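Local coordinates for 2,3-dihydroxybenzoate-AMP ligase (Bacillus subtilis, PDB 1MDB), which belongs to the ANL clan of AMP-binding enzymes, with a large N-terminal portion and a small C-terminal domain, here holding adenosine monophosphate and 2,3-dihydroxy-benzoic acid, at residues V273-L278 with L300-V305; P7-L12 with T388-Y393; A459-P464 with K523-A528; T378-T383 with G412-L417. All coordinates share one frame; numbering follows the deposited sequence.

Interaction 1: residues V273-L278 with L300-V305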
# COMPACT_ATOMS: atom_id res chain seq x y z
N VAL A 273 -9.84 15.58 -10.88
CA VAL A 273 -8.74 14.66 -10.63
C VAL A 273 -8.32 13.95 -11.93
O VAL A 273 -9.16 13.49 -12.70
CB VAL A 273 -9.17 13.58 -9.62
CG1 VAL A 273 -7.99 12.67 -9.31
CG2 VAL A 273 -9.70 14.24 -8.35
N THR A 274 -7.01 13.87 -12.15
CA THR A 274 -6.46 13.23 -13.34
C THR A 274 -5.97 11.80 -13.06
O THR A 274 -5.70 11.04 -13.99
CB THR A 274 -5.26 14.01 -13.89
OG1 THR A 274 -4.21 14.03 -12.91
CG2 THR A 274 -5.68 15.44 -14.24
N ILE A 275 -5.86 11.44 -11.79
CA ILE A 275 -5.39 10.10 -11.42
C ILE A 275 -5.71 9.71 -9.98
O ILE A 275 -5.64 10.55 -9.08
CB ILE A 275 -3.86 9.99 -11.61
CG1 ILE A 275 -3.38 8.61 -11.15
CG2 ILE A 275 -3.16 11.11 -10.84
CD1 ILE A 275 -1.86 8.41 -11.25
N THR A 276 -6.08 8.45 -9.78
CA THR A 276 -6.37 7.93 -8.45
C THR A 276 -5.96 6.46 -8.37
O THR A 276 -5.71 5.81 -9.40
CB THR A 276 -7.85 8.12 -8.07
OG1 THR A 276 -8.03 7.81 -6.68
CG2 THR A 276 -8.75 7.22 -8.89
N ALA A 277 -5.88 5.92 -7.15
CA ALA A 277 -5.46 4.54 -6.99
C ALA A 277 -6.40 3.74 -6.11
O ALA A 277 -6.80 4.19 -5.03
CB ALA A 277 -4.05 4.49 -6.41
N LEU A 278 -6.76 2.55 -6.59
CA LEU A 278 -7.67 1.66 -5.87
C LEU A 278 -7.02 0.28 -5.72
O LEU A 278 -5.97 0.00 -6.31
CB LEU A 278 -8.98 1.49 -6.64
CG LEU A 278 -9.57 2.68 -7.43
CD1 LEU A 278 -10.80 2.21 -8.20
CD2 LEU A 278 -9.91 3.85 -6.49
N LEU A 300 -10.65 12.17 -15.42
CA LEU A 300 -9.78 11.05 -15.09
C LEU A 300 -8.97 10.57 -16.30
O LEU A 300 -9.53 10.25 -17.35
CB LEU A 300 -10.62 9.91 -14.52
CG LEU A 300 -10.04 9.06 -13.39
CD1 LEU A 300 -9.51 9.95 -12.28
CD2 LEU A 300 -11.12 8.14 -12.87
N GLN A 301 -7.65 10.53 -16.15
CA GLN A 301 -6.75 10.08 -17.21
C GLN A 301 -6.13 8.71 -16.92
O GLN A 301 -5.86 7.94 -17.83
CB GLN A 301 -5.62 11.10 -17.41
CG GLN A 301 -6.05 12.41 -18.05
CD GLN A 301 -4.98 13.48 -17.92
OE1 GLN A 301 -3.82 13.24 -18.25
NE2 GLN A 301 -5.36 14.65 -17.45
N VAL A 302 -5.90 8.43 -15.64
CA VAL A 302 -5.29 7.17 -15.22
C VAL A 302 -5.92 6.64 -13.93
O VAL A 302 -6.04 7.36 -12.94
CB VAL A 302 -3.78 7.34 -14.96
CG1 VAL A 302 -3.19 6.05 -14.40
CG2 VAL A 302 -3.08 7.74 -16.25
N LEU A 303 -6.32 5.38 -13.96
CA LEU A 303 -6.90 4.74 -12.80
C LEU A 303 -6.01 3.56 -12.42
O LEU A 303 -5.90 2.58 -13.17
CB LEU A 303 -8.32 4.25 -13.11
CG LEU A 303 -9.01 3.58 -11.91
CD1 LEU A 303 -9.23 4.62 -10.83
CD2 LEU A 303 -10.35 2.98 -12.34
N GLN A 304 -5.34 3.67 -11.27
CA GLN A 304 -4.45 2.62 -10.80
C GLN A 304 -5.20 1.58 -9.98
O GLN A 304 -6.05 1.91 -9.17
CB GLN A 304 -3.35 3.20 -9.91
CG GLN A 304 -2.48 4.30 -10.51
CD GLN A 304 -1.35 4.69 -9.57
OE1 GLN A 304 -1.58 5.16 -8.45
NE2 GLN A 304 -0.12 4.48 -10.01
N VAL A 305 -4.87 0.31 -10.21
CA VAL A 305 -5.46 -0.78 -9.44
C VAL A 305 -4.33 -1.73 -9.08
O VAL A 305 -3.62 -2.23 -9.96
CB VAL A 305 -6.55 -1.52 -10.23
CG1 VAL A 305 -7.24 -2.52 -9.32
CG2 VAL A 305 -7.57 -0.52 -10.77
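Leu278 and Gln304 share the shortest backbone bond of the pair, Leu278 N giving its hydrogen to Gln304 O at 2.8 Å. One step back, Gln304 N donates to Thr276 O over 2.9 Å in an almost straight bond. The bond from Thr276 N to Val302 O is weak at 3.3 Å. Where the strands begin, Thr274 O takes two hydrogens from one face of its plane: Val302 N lies 3.1 Å away, slightly tilted, while Gln301 N, at 3.0 Å, stands 43° above the carbonyl plane.

The side chains of Ile275 and Val302, and those of Thr276 and Leu303, lie alongside each other. Ile275 CG1 packs against Val302 CB. On that same face the amide of Gln304 reaches over Ala277, its OE1 3.3 Å from Ala277 CB, as its NE2 bonds to Gln327 OE1 and Ser240 O; those two carbonyl oxygens fix the turn of a buried amide. The other face carries Thr276, Leu278, Leu303 and Val305. There Leu303 has CG anti to its backbone N (chi1 -179°), which, with chi2 near +65°, brings CD1 tight against Thr276 CG2 at 3.3 Å and also touching Leu278 CD1. Thr276 OG1 turns to Leu227 O on the next strand, 225-228.

The side chains of Val305 and Gln304 lie about 7 Å from adenosine monophosphate and 2,3-dihydroxy-benzoic acid respectively. Two neighbouring parallel strands of a mixed sheet are thus joined, the outer limbs of a beta-alpha-beta unit whose helix, 280-292, covers Thr276, Leu278 and Val305.

Interaction 2: residues P7-L12 with T388-Y393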
# COMPACT_ATOMS: atom_id res chain seq x y z
N PRO A 7 22.16 -2.18 6.13
CA PRO A 7 22.60 -1.38 4.99
C PRO A 7 22.84 -2.21 3.75
O PRO A 7 22.98 -3.43 3.82
CB PRO A 7 23.90 -0.74 5.47
CG PRO A 7 23.95 -1.04 6.97
CD PRO A 7 23.26 -2.35 7.09
N TRP A 8 22.88 -1.53 2.61
CA TRP A 8 23.17 -2.17 1.34
C TRP A 8 24.68 -2.39 1.36
O TRP A 8 25.40 -1.70 2.08
CB TRP A 8 22.81 -1.22 0.18
CG TRP A 8 21.38 -1.29 -0.28
CD1 TRP A 8 20.89 -2.06 -1.28
CD2 TRP A 8 20.27 -0.55 0.25
NE1 TRP A 8 19.54 -1.86 -1.42
CE2 TRP A 8 19.13 -0.94 -0.49
CE3 TRP A 8 20.13 0.39 1.27
CZ2 TRP A 8 17.86 -0.41 -0.24
CZ3 TRP A 8 18.86 0.92 1.52
CH2 TRP A 8 17.75 0.51 0.77
N PRO A 9 25.18 -3.37 0.59
CA PRO A 9 26.63 -3.62 0.55
C PRO A 9 27.37 -2.37 0.10
O PRO A 9 26.92 -1.67 -0.81
CB PRO A 9 26.74 -4.76 -0.45
CG PRO A 9 25.47 -5.52 -0.22
CD PRO A 9 24.45 -4.42 -0.13
N ASP A 10 28.51 -2.08 0.73
CA ASP A 10 29.30 -0.90 0.40
C ASP A 10 29.56 -0.68 -1.08
O ASP A 10 29.47 0.45 -1.57
CB ASP A 10 30.64 -0.94 1.13
CG ASP A 10 30.49 -0.77 2.62
OD1 ASP A 10 29.99 0.29 3.05
OD2 ASP A 10 30.87 -1.70 3.36
N GLU A 11 29.90 -1.75 -1.79
CA GLU A 11 30.19 -1.63 -3.22
C GLU A 11 28.93 -1.30 -4.02
O GLU A 11 28.99 -0.55 -4.99
CB GLU A 11 30.83 -2.93 -3.72
CG GLU A 11 31.99 -2.69 -4.69
CD GLU A 11 32.75 -3.96 -5.02
OE1 GLU A 11 33.36 -4.56 -4.10
OE2 GLU A 11 32.75 -4.37 -6.21
N LEU A 12 27.79 -1.87 -3.62
CA LEU A 12 26.53 -1.60 -4.30
C LEU A 12 26.07 -0.18 -4.01
O LEU A 12 25.62 0.54 -4.90
CB LEU A 12 25.46 -2.59 -3.83
CG LEU A 12 25.43 -3.93 -4.56
CD1 LEU A 12 24.58 -4.93 -3.78
CD2 LEU A 12 24.88 -3.72 -5.96
N THR A 388 14.93 -1.60 -2.61
CA THR A 388 14.42 -2.80 -1.97
C THR A 388 15.32 -3.03 -0.77
O THR A 388 16.53 -3.14 -0.91
CB THR A 388 14.48 -4.02 -2.91
OG1 THR A 388 13.59 -3.82 -4.02
CG2 THR A 388 14.09 -5.30 -2.17
N ILE A 389 14.73 -3.08 0.42
CA ILE A 389 15.49 -3.27 1.66
C ILE A 389 16.30 -4.56 1.66
O ILE A 389 16.03 -5.47 0.88
CB ILE A 389 14.56 -3.30 2.90
CG1 ILE A 389 13.72 -4.58 2.90
CG2 ILE A 389 13.66 -2.06 2.91
CD1 ILE A 389 12.75 -4.69 4.06
N ARG A 390 17.28 -4.62 2.54
CA ARG A 390 18.12 -5.81 2.67
C ARG A 390 17.81 -6.52 3.98
O ARG A 390 18.48 -7.49 4.34
CB ARG A 390 19.60 -5.42 2.64
CG ARG A 390 20.12 -5.02 1.27
CD ARG A 390 19.77 -6.08 0.25
NE ARG A 390 20.49 -5.90 -1.00
CZ ARG A 390 21.72 -6.36 -1.23
NH1 ARG A 390 22.38 -7.03 -0.29
NH2 ARG A 390 22.30 -6.14 -2.40
N GLY A 391 16.79 -6.04 4.69
CA GLY A 391 16.43 -6.66 5.95
C GLY A 391 15.44 -5.87 6.77
O GLY A 391 15.41 -4.63 6.72
N TYR A 392 14.60 -6.59 7.51
CA TYR A 392 13.60 -5.94 8.35
C TYR A 392 14.24 -5.39 9.61
O TYR A 392 15.32 -5.83 10.02
CB TYR A 392 12.48 -6.92 8.74
CG TYR A 392 11.63 -7.40 7.59
CD1 TYR A 392 11.86 -8.63 6.98
CD2 TYR A 392 10.57 -6.62 7.11
CE1 TYR A 392 11.06 -9.09 5.93
CE2 TYR A 392 9.77 -7.06 6.07
CZ TYR A 392 10.02 -8.29 5.48
OH TYR A 392 9.23 -8.71 4.45
N TYR A 393 13.55 -4.45 10.24
CA TYR A 393 14.00 -3.79 11.46
C TYR A 393 14.09 -4.77 12.64
O TYR A 393 13.13 -5.48 12.94
CB TYR A 393 13.03 -2.66 11.77
CG TYR A 393 13.37 -1.81 12.97
CD1 TYR A 393 14.51 -1.00 12.98
CD2 TYR A 393 12.53 -1.78 14.07
CE1 TYR A 393 14.79 -0.18 14.07
CE2 TYR A 393 12.79 -0.98 15.16
CZ TYR A 393 13.92 -0.18 15.16
OH TYR A 393 14.16 0.60 16.25
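Arg390 sets its CG over one face of the Trp8 indole and then carries its guanidinium past the ring. The CH-pi contact is centred on the five-membered ring: Arg390 CG sits 4.2 Å from its centroid, 16° off the normal. Farther out, Arg390 NE comes within 3.9 Å of Trp8 CD1, but the guanidinium does not lie flat on the indole, as the two planes are turned 62° apart. A bend at chi2 (-51°) swings the arginine away from the ring and toward Pro9 and Leu12.

Pro9 crosses the arginine at about a right angle, and its CD lies over one face of the guanidinium, near the rim, 3.1 Å above the plane. Pro9 is the N-cap of helix 10-18, so the arginine packs against the very start of that helix, and the contact ties the N-terminal arm of the chain to the connection between strand 379-384 and helix 396-402. Within the first turn, Leu12 leaves the backbone toward the loop and brings CD1 beside Arg390 NH2, again at nearly a right angle.

The far end of the indole meets backbone rather than side chain. Trp8 CZ2 is 3.1 Å from Thr388 O, and Thr388 N lies in the ring plane at the edge. The indole NE1 is bonded to Gly385 O, while Trp22 meets the same ring edge-to-face. Arg390 NH2 also has the like-charged Arg384 NE close by, which would be expected to disfavour this placement electrostatically.

Interaction 3: residues A459-P464 with K523-A528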
# COMPACT_ATOMS: atom_id res chain seq x y z
N ALA A 459 -13.75 -14.47 -3.83
CA ALA A 459 -12.48 -14.78 -3.19
C ALA A 459 -12.51 -16.26 -2.83
O ALA A 459 -13.34 -16.71 -2.03
CB ALA A 459 -12.30 -13.95 -1.94
N MET A 460 -11.62 -17.03 -3.44
CA MET A 460 -11.55 -18.47 -3.22
C MET A 460 -10.40 -18.84 -2.30
O MET A 460 -9.25 -18.49 -2.55
CB MET A 460 -11.40 -19.18 -4.56
CG MET A 460 -11.21 -20.68 -4.48
SD MET A 460 -11.10 -21.34 -6.16
CE MET A 460 -11.45 -23.06 -5.89
N VAL A 461 -10.72 -19.59 -1.24
CA VAL A 461 -9.71 -20.00 -0.29
C VAL A 461 -9.77 -21.49 0.04
O VAL A 461 -10.75 -22.18 -0.28
CB VAL A 461 -9.83 -19.19 1.04
CG1 VAL A 461 -9.77 -17.69 0.73
CG2 VAL A 461 -11.13 -19.52 1.74
N SER A 462 -8.72 -21.99 0.66
CA SER A 462 -8.67 -23.38 1.04
C SER A 462 -9.49 -23.57 2.32
O SER A 462 -9.73 -22.61 3.06
CB SER A 462 -7.24 -23.81 1.31
OG SER A 462 -6.75 -23.14 2.46
N MET A 463 -9.93 -24.80 2.54
CA MET A 463 -10.66 -25.16 3.75
C MET A 463 -10.20 -26.58 4.08
O MET A 463 -9.89 -27.36 3.18
CB MET A 463 -12.18 -25.13 3.54
CG MET A 463 -12.75 -26.26 2.68
SD MET A 463 -14.56 -26.15 2.57
CE MET A 463 -14.97 -27.70 1.74
N PRO A 464 -10.13 -26.91 5.38
CA PRO A 464 -9.70 -28.23 5.86
C PRO A 464 -10.55 -29.42 5.38
O PRO A 464 -11.76 -29.30 5.20
CB PRO A 464 -9.76 -28.08 7.38
CG PRO A 464 -9.55 -26.59 7.60
CD PRO A 464 -10.41 -26.00 6.51
N LYS A 523 -6.69 -14.71 4.67
CA LYS A 523 -6.45 -15.37 5.95
C LYS A 523 -7.73 -15.33 6.80
O LYS A 523 -8.13 -16.33 7.40
CB LYS A 523 -5.31 -14.68 6.69
CG LYS A 523 -5.01 -15.30 8.04
CD LYS A 523 -4.06 -14.42 8.86
CE LYS A 523 -3.90 -14.96 10.27
NZ LYS A 523 -3.22 -13.98 11.16
N ALA A 524 -8.39 -14.18 6.83
CA ALA A 524 -9.62 -14.04 7.60
C ALA A 524 -10.69 -14.97 7.02
O ALA A 524 -11.46 -15.59 7.77
CB ALA A 524 -10.11 -12.60 7.56
N LEU A 525 -10.73 -15.07 5.69
CA LEU A 525 -11.69 -15.93 5.02
C LEU A 525 -11.40 -17.39 5.35
O LEU A 525 -12.32 -18.19 5.51
CB LEU A 525 -11.64 -15.72 3.50
CG LEU A 525 -12.30 -14.42 3.03
CD1 LEU A 525 -12.13 -14.26 1.52
CD2 LEU A 525 -13.78 -14.44 3.42
N ARG A 526 -10.13 -17.75 5.44
CA ARG A 526 -9.79 -19.12 5.79
C ARG A 526 -10.30 -19.44 7.21
O ARG A 526 -10.87 -20.50 7.45
CB ARG A 526 -8.28 -19.34 5.71
CG ARG A 526 -7.77 -19.56 4.29
CD ARG A 526 -6.34 -20.08 4.29
NE ARG A 526 -5.37 -19.07 4.71
CZ ARG A 526 -4.90 -18.11 3.92
NH1 ARG A 526 -5.31 -18.01 2.66
NH2 ARG A 526 -4.00 -17.25 4.39
N GLU A 527 -10.11 -18.50 8.12
CA GLU A 527 -10.55 -18.66 9.51
C GLU A 527 -12.06 -18.82 9.57
O GLU A 527 -12.57 -19.65 10.31
CB GLU A 527 -10.14 -17.44 10.34
CG GLU A 527 -8.65 -17.34 10.64
CD GLU A 527 -8.30 -16.08 11.42
OE1 GLU A 527 -9.09 -15.67 12.30
OE2 GLU A 527 -7.21 -15.51 11.16
N ALA A 528 -12.76 -18.01 8.79
CA ALA A 528 -14.22 -18.04 8.77
C ALA A 528 -14.76 -19.37 8.24
O ALA A 528 -15.74 -19.89 8.77
CB ALA A 528 -14.76 -16.87 7.96
O HOH W 1 -6.50 -19.96 0.75
O HOH W 2 -9.68 -22.56 5.92
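Leu525 supplies the apolar part of the contact, turning from the helix toward the strand to meet two side chains that point back at it. Its CD1 presses on Ala459 CB at 3.5 Å, tighter than an ordinary carbon contact. Nearer the backbone, Leu525 CB is 3.9 Å from Val461 CG1, the two side chains crossing at about a right angle. Val461 also touches the next helix residue, its CB lying 3.9 Å from Arg526 CG. Beside this, Ser462 OG rests on the methylene Arg526 CD at 3.6 Å.

No direct hydrogen bond spans the gap; two waters do the polar work instead. One accepts from both Ser462 N and Arg526 NH1, each at 3.0 Å. The other donates to both Ser462 O (2.9 Å) and Arg526 O, so both backbone polar atoms of Ser462 are bridged to a single helix residue.

The charged group is steered by a bend at chi3 of Arg526 (-71°), which folds the guanidinium back so that one face lies over Lys523 CA, a turn earlier in the helix. Arg526 NH1 forms a salt bridge with Asp431 besides holding its water.

The strand and helix segments run at 41° to each other in an alpha/beta packing of the C-terminal domain of this AMP-binding family, helix 522-534 lying on edge strand 455-465 of the three-stranded sheet.

Interaction 4: residues T378-T383 with G412-L417. With AMP (adenosine monophosphate), chain D.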
# COMPACT_ATOMS: atom_id res chain seq x y z
N THR A 378 6.40 -20.80 -14.05
CA THR A 378 5.88 -20.21 -12.82
C THR A 378 6.73 -20.62 -11.63
O THR A 378 7.22 -21.75 -11.56
CB THR A 378 4.43 -20.65 -12.59
OG1 THR A 378 3.63 -20.19 -13.68
CG2 THR A 378 3.90 -20.08 -11.29
N GLY A 379 6.90 -19.70 -10.69
CA GLY A 379 7.69 -20.00 -9.50
C GLY A 379 7.67 -18.88 -8.47
O GLY A 379 6.87 -17.95 -8.55
N HIS A 380 8.57 -19.00 -7.50
CA HIS A 380 8.72 -18.03 -6.43
C HIS A 380 9.47 -16.79 -6.91
O HIS A 380 10.51 -16.89 -7.56
CB HIS A 380 9.48 -18.67 -5.27
CG HIS A 380 8.74 -19.81 -4.63
ND1 HIS A 380 7.76 -19.62 -3.69
CD2 HIS A 380 8.85 -21.15 -4.81
CE1 HIS A 380 7.29 -20.80 -3.30
NE2 HIS A 380 7.94 -21.74 -3.97
N LEU A 381 8.94 -15.62 -6.58
CA LEU A 381 9.56 -14.38 -6.99
C LEU A 381 10.50 -13.81 -5.94
O LEU A 381 10.12 -13.59 -4.79
CB LEU A 381 8.50 -13.32 -7.32
CG LEU A 381 9.03 -11.91 -7.61
CD1 LEU A 381 9.82 -11.91 -8.92
CD2 LEU A 381 7.87 -10.93 -7.70
N LEU A 382 11.75 -13.59 -6.35
CA LEU A 382 12.74 -12.98 -5.48
C LEU A 382 13.12 -11.70 -6.21
O LEU A 382 13.01 -11.62 -7.43
CB LEU A 382 13.96 -13.89 -5.30
CG LEU A 382 13.70 -15.12 -4.43
CD1 LEU A 382 13.11 -16.23 -5.28
CD2 LEU A 382 15.00 -15.58 -3.80
N THR A 383 13.54 -10.69 -5.46
CA THR A 383 13.88 -9.42 -6.08
C THR A 383 14.98 -8.71 -5.29
O THR A 383 15.16 -8.96 -4.09
CB THR A 383 12.62 -8.54 -6.18
OG1 THR A 383 12.83 -7.51 -7.16
CG2 THR A 383 12.30 -7.91 -4.84
N GLY A 412 7.31 -13.65 -1.57
CA GLY A 412 6.21 -14.51 -1.17
C GLY A 412 5.15 -14.69 -2.23
O GLY A 412 4.10 -15.31 -1.99
N ASP A 413 5.40 -14.15 -3.42
CA ASP A 413 4.46 -14.27 -4.52
C ASP A 413 4.87 -15.35 -5.51
O ASP A 413 6.06 -15.61 -5.70
CB ASP A 413 4.32 -12.94 -5.26
CG ASP A 413 3.87 -11.82 -4.35
OD1 ASP A 413 4.68 -10.93 -4.05
OD2 ASP A 413 2.69 -11.86 -3.92
N ILE A 414 3.89 -16.00 -6.12
CA ILE A 414 4.15 -17.01 -7.13
C ILE A 414 3.82 -16.29 -8.44
O ILE A 414 2.69 -15.83 -8.65
CB ILE A 414 3.25 -18.25 -6.99
CG1 ILE A 414 3.45 -18.91 -5.62
CG2 ILE A 414 3.57 -19.25 -8.09
CD1 ILE A 414 4.90 -19.19 -5.26
N VAL A 415 4.81 -16.19 -9.33
CA VAL A 415 4.62 -15.49 -10.60
C VAL A 415 5.36 -16.18 -11.74
O VAL A 415 6.09 -17.15 -11.54
CB VAL A 415 5.17 -14.04 -10.51
CG1 VAL A 415 4.70 -13.37 -9.21
CG2 VAL A 415 6.69 -14.06 -10.55
N ARG A 416 5.16 -15.66 -12.95
CA ARG A 416 5.83 -16.16 -14.14
C ARG A 416 6.26 -14.89 -14.87
O ARG A 416 5.66 -13.83 -14.67
CB ARG A 416 4.89 -16.99 -15.01
CG ARG A 416 4.12 -16.19 -16.05
CD ARG A 416 3.11 -17.07 -16.78
NE ARG A 416 2.52 -16.37 -17.92
CZ ARG A 416 1.22 -16.16 -18.08
NH1 ARG A 416 0.36 -16.61 -17.18
NH2 ARG A 416 0.78 -15.51 -19.15
N LEU A 417 7.31 -14.98 -15.68
CA LEU A 417 7.79 -13.81 -16.40
C LEU A 417 7.42 -13.84 -17.87
O LEU A 417 7.40 -14.90 -18.50
CB LEU A 417 9.31 -13.69 -16.28
CG LEU A 417 9.92 -13.47 -14.89
CD1 LEU A 417 11.43 -13.43 -15.02
CD2 LEU A 417 9.39 -12.17 -14.29
P AMP D . 2.21 -4.26 0.60
O1P AMP D . 3.54 -3.95 1.24
O2P AMP D . 1.05 -4.19 1.53
O3P AMP D . 1.98 -3.45 -0.65
O5' AMP D . 2.20 -5.86 0.16
C5' AMP D . 2.92 -6.36 -1.00
C4' AMP D . 2.34 -7.71 -1.42
O4' AMP D . 1.02 -7.44 -1.83
C3' AMP D . 2.98 -8.34 -2.63
O3' AMP D . 4.14 -9.09 -2.29
C2' AMP D . 1.84 -9.18 -3.20
O2' AMP D . 1.77 -10.48 -2.57
C1' AMP D . 0.65 -8.30 -2.90
N9 AMP D . 0.30 -7.46 -4.32
C8 AMP D . 0.39 -6.11 -4.44
N7 AMP D . 0.03 -5.70 -5.65
C5 AMP D . -0.29 -6.82 -6.28
C6 AMP D . -0.76 -6.90 -7.59
N6 AMP D . -0.94 -5.83 -8.37
N1 AMP D . -1.03 -8.17 -8.05
C2 AMP D . -0.87 -9.29 -7.28
N3 AMP D . -0.43 -9.20 -6.02
C4 AMP D . -0.13 -7.96 -5.49
O HOH W 3 9.14 -16.08 -2.86
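Gly379 and Val415 form an antiparallel hydrogen-bonded pair with two backbone bonds, yet the short strand segments around them run at 105° to each other. The bonds themselves are sound: Gly379 N to Val415 O and Val415 N to Gly379 O are both 2.8 Å. Leu381 N adds a third, to Asp413 O at 3.0 Å. Gly412, whose phi is positive (88°), makes no direct bond to 378-383; a water donates to Leu381 O and accepts a weak bond from Gly412 N, and the pairing resumes at once with Leu381 and Thr411.

Ile414, on the face it shares with His380, touches two partners. Its CG2 meets Thr378 CG2 tightly at 3.3 Å, and its CD1 lies 3.3 Å from His380 ND1, the ring being held at NE2 by Asp368. On the face of Val415, its CG2 meets Leu381 CB at 3.8 Å. These are the two central strands of a four-stranded antiparallel sheet, with 362-366 and 423-428 outside them.

Asp413 lies at the adenosine monophosphate pocket. Its CG is anti to the carbonyl carbon (chi1 -58°), and OD1 accepts from the ribose O3' at 2.6 Å and also bonds Thr411 OG1. OD2 forms a salt bridge with Arg428, which itself bonds the nucleotide.

From the N terminus, residues 7-12 open the longest loop, which interaction 2 closes at 388-393. Nested inside it is interaction 1, a local closure between adjacent parallel strands of the mixed sheet, its nearest atoms about 17 Å from those of interaction 2. Interaction 4 begins at 378-383, before that loop closes, and ends at 412-417, after it; the two therefore cross, and they touch where Thr388 CG2 meets Thr383 CG2 at 4.1 Å. The loop that receives the N-terminal arm thus packs against strand 379-384 of the antiparallel sheet. Interaction 3 follows in series, holding sheet and helix together within the C-terminal domain; its nearest atoms lie about 10 Å from interaction 4.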